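Local coordinates for penicillin-binding protein PbpB (Mycobacterium tuberculosis, PDB 6KGU), which synthesises cross-linked peptidoglycan from lipid intermediates and is inactivated by beta-lactam antibiotics such as aztreonam, at residues Pro408-Lys413 / Glu425-Asp430. Numbering follows the deposited sequence.
Sequences PPRIIK and EPRPDD
At the base of the antiparallel hairpin formed by strands 412-416 and 422-424, the proline-rich runs P408-K413 and E425-D430 lie side by side, 161° apart in direction, and P428 meets R410 and P408. One backbone bond closes the hairpin end: E425 N donates to K413 O at 2.8 Å, nearly straight. A water continues it, donating to both K413 O and E425 O. Beside this bond the E425 side chain leans on I412, its CG 3.5 Å from I412 CG2, the methyl set anti to the backbone N.

Farther along, the P428 ring touches two guanidinium groups, set 71° apart in plane. Its CD lies over the centre of the R427 group, 3.5 Å above the plane, while CB and CG lie over one face of the R410 group, CG toward its rim, with CB 3.5 Å from R410 NH2. R410 NH1 donates to P409 O, lying above the carbonyl plane, and to T354 O. R427 NH1 donates to a water in its guanidinium plane, and that water donates to P408 O at 2.7 Å; R427 NH2 bonds T230 O. P428 CG also lies 3.4 Å from P408 O, with P408 CD 4.0 Å from the same atom.

With a single direct hydrogen bond, the two runs adhere mainly through proline and aliphatic surfaces; R410 NE and R427 NH1 stay 6.0 Å apart, and each arginine's oxygen partners would help offset its charge.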
loop_
_atom_site.group_PDB
_atom_site.type_symbol
_atom_site.label_atom_id
_atom_site.label_comp_id
_atom_site.label_asym_id
_atom_site.label_seq_id
_atom_site.Cartn_x
_atom_site.Cartn_y
_atom_site.Cartn_z
ATOM N N PRO A 408 -5.581 11.535 -0.292
ATOM C CA PRO A 408 -5.449 10.585 -1.404
ATOM C C PRO A 408 -4.055 10.640 -2.007
ATOM O O PRO A 408 -3.513 11.726 -2.256
ATOM C CB PRO A 408 -6.513 11.066 -2.396
ATOM C CG PRO A 408 -7.561 11.716 -1.510
ATOM C CD PRO A 408 -6.737 12.428 -0.460
ATOM N N PRO A 409 -3.421 9.489 -2.209
ATOM C CA PRO A 409 -2.033 9.482 -2.676
ATOM C C PRO A 409 -1.913 10.018 -4.090
ATOM O O PRO A 409 -2.815 9.864 -4.913
ATOM C CB PRO A 409 -1.640 7.998 -2.609
ATOM C CG PRO A 409 -2.926 7.266 -2.644
ATOM C CD PRO A 409 -3.938 8.133 -1.970
ATOM N N ARG A 410 -0.764 10.634 -4.368
ATOM C CA ARG A 410 -0.460 11.186 -5.678
ATOM C C ARG A 410 0.977 10.835 -6.017
ATOM O O ARG A 410 1.843 10.803 -5.134
ATOM C CB ARG A 410 -0.634 12.733 -5.704
ATOM C CG ARG A 410 -2.064 13.228 -5.483
ATOM C CD ARG A 410 -2.906 12.882 -6.689
ATOM N NE ARG A 410 -4.281 13.375 -6.624
ATOM C CZ ARG A 410 -5.326 12.670 -6.209
ATOM N NH1 ARG A 410 -5.171 11.413 -5.786
ATOM N NH2 ARG A 410 -6.547 13.216 -6.223
ATOM N N ILE A 411 1.234 10.603 -7.300
ATOM C CA ILE A 411 2.574 10.269 -7.753
ATOM C C ILE A 411 3.155 11.321 -8.688
ATOM O O ILE A 411 4.378 11.310 -8.917
ATOM C CB ILE A 411 2.617 8.874 -8.416
ATOM C CG1 ILE A 411 4.074 8.356 -8.484
ATOM C CG2 ILE A 411 2.011 8.924 -9.808
ATOM C CD1 ILE A 411 4.190 6.838 -8.505
ATOM N N ILE A 412 2.334 12.215 -9.229
ATOM C CA ILE A 412 2.808 13.345 -10.021
ATOM C C ILE A 412 2.986 14.517 -9.067
ATOM O O ILE A 412 2.011 14.994 -8.483
ATOM C CB ILE A 412 1.835 13.717 -11.144
ATOM C CG1 ILE A 412 1.326 12.480 -11.882
ATOM C CG2 ILE A 412 2.525 14.686 -12.102
ATOM C CD1 ILE A 412 2.403 11.717 -12.582
ATOM N N LYS A 413 4.230 14.983 -8.907
ATOM C CA LYS A 413 4.460 16.139 -8.040
ATOM C C LYS A 413 4.286 17.458 -8.791
ATOM O O LYS A 413 3.726 18.416 -8.245
ATOM C CB LYS A 413 5.858 16.076 -7.418
ATOM C CG LYS A 413 6.030 17.060 -6.257
ATOM C CD LYS A 413 7.126 16.638 -5.302
ATOM C CE LYS A 413 7.261 17.616 -4.130
ATOM N NZ LYS A 413 5.982 17.820 -3.399
ATOM N N GLU A 425 1.603 20.099 -9.034
ATOM C CA GLU A 425 0.307 19.449 -9.166
ATOM C C GLU A 425 -0.628 19.921 -8.053
ATOM O O GLU A 425 -0.202 20.052 -6.903
ATOM C CB GLU A 425 0.450 17.927 -9.097
ATOM C CG GLU A 425 0.956 17.324 -10.382
ATOM C CD GLU A 425 -0.051 17.467 -11.493
ATOM O OE1 GLU A 425 -1.129 16.849 -11.386
ATOM O OE2 GLU A 425 0.227 18.224 -12.453
ATOM N N PRO A 426 -1.900 20.164 -8.354
ATOM C CA PRO A 426 -2.844 20.544 -7.293
ATOM C C PRO A 426 -2.978 19.433 -6.261
ATOM O O PRO A 426 -3.080 18.253 -6.600
ATOM C CB PRO A 426 -4.158 20.786 -8.047
ATOM C CG PRO A 426 -3.998 20.104 -9.362
ATOM C CD PRO A 426 -2.533 20.137 -9.684
ATOM N N ARG A 427 -2.940 19.818 -4.998
ATOM C CA ARG A 427 -3.075 18.864 -3.907
ATOM C C ARG A 427 -4.528 18.421 -3.777
ATOM O O ARG A 427 -5.438 19.234 -3.928
ATOM C CB ARG A 427 -2.596 19.486 -2.600
ATOM C CG ARG A 427 -1.115 19.830 -2.624
ATOM C CD ARG A 427 -0.295 18.557 -2.790
ATOM N NE ARG A 427 -0.520 17.669 -1.660
ATOM C CZ ARG A 427 -0.495 16.341 -1.714
ATOM N NH1 ARG A 427 -0.260 15.691 -2.864
ATOM N NH2 ARG A 427 -0.728 15.663 -0.602
ATOM N N PRO A 428 -4.780 17.138 -3.525
ATOM C CA PRO A 428 -6.163 16.695 -3.337
ATOM C C PRO A 428 -6.705 17.204 -2.010
ATOM O O PRO A 428 -5.957 17.551 -1.094
ATOM C CB PRO A 428 -6.051 15.169 -3.347
ATOM C CG PRO A 428 -4.673 14.903 -2.790
ATOM C CD PRO A 428 -3.804 16.069 -3.232
ATOM N N ASP A 429 -8.029 17.231 -1.914
ATOM C CA ASP A 429 -8.676 17.702 -0.698
ATOM C C ASP A 429 -8.572 16.675 0.431
ATOM O O ASP A 429 -8.748 15.471 0.212
ATOM C CB ASP A 429 -10.140 18.027 -0.979
ATOM C CG ASP A 429 -10.314 19.406 -1.603
ATOM O OD1 ASP A 429 -9.523 20.315 -1.270
ATOM O OD2 ASP A 429 -11.230 19.579 -2.430
ATOM N N ASP A 430 -8.277 17.183 1.636
ATOM C CA ASP A 430 -8.331 16.436 2.885
ATOM C C ASP A 430 -9.651 15.694 3.040
ATOM O O ASP A 430 -10.710 16.161 2.608
ATOM C CB ASP A 430 -8.190 17.385 4.082
ATOM C CG ASP A 430 -6.771 17.858 4.310
ATOM O OD1 ASP A 430 -5.838 17.402 3.615
ATOM O OD2 ASP A 430 -6.585 18.695 5.215
HETATM O O HOH W 1 -1.080 12.779 -1.952
HETATM O O HOH W 2 2.036 18.417 -5.644
#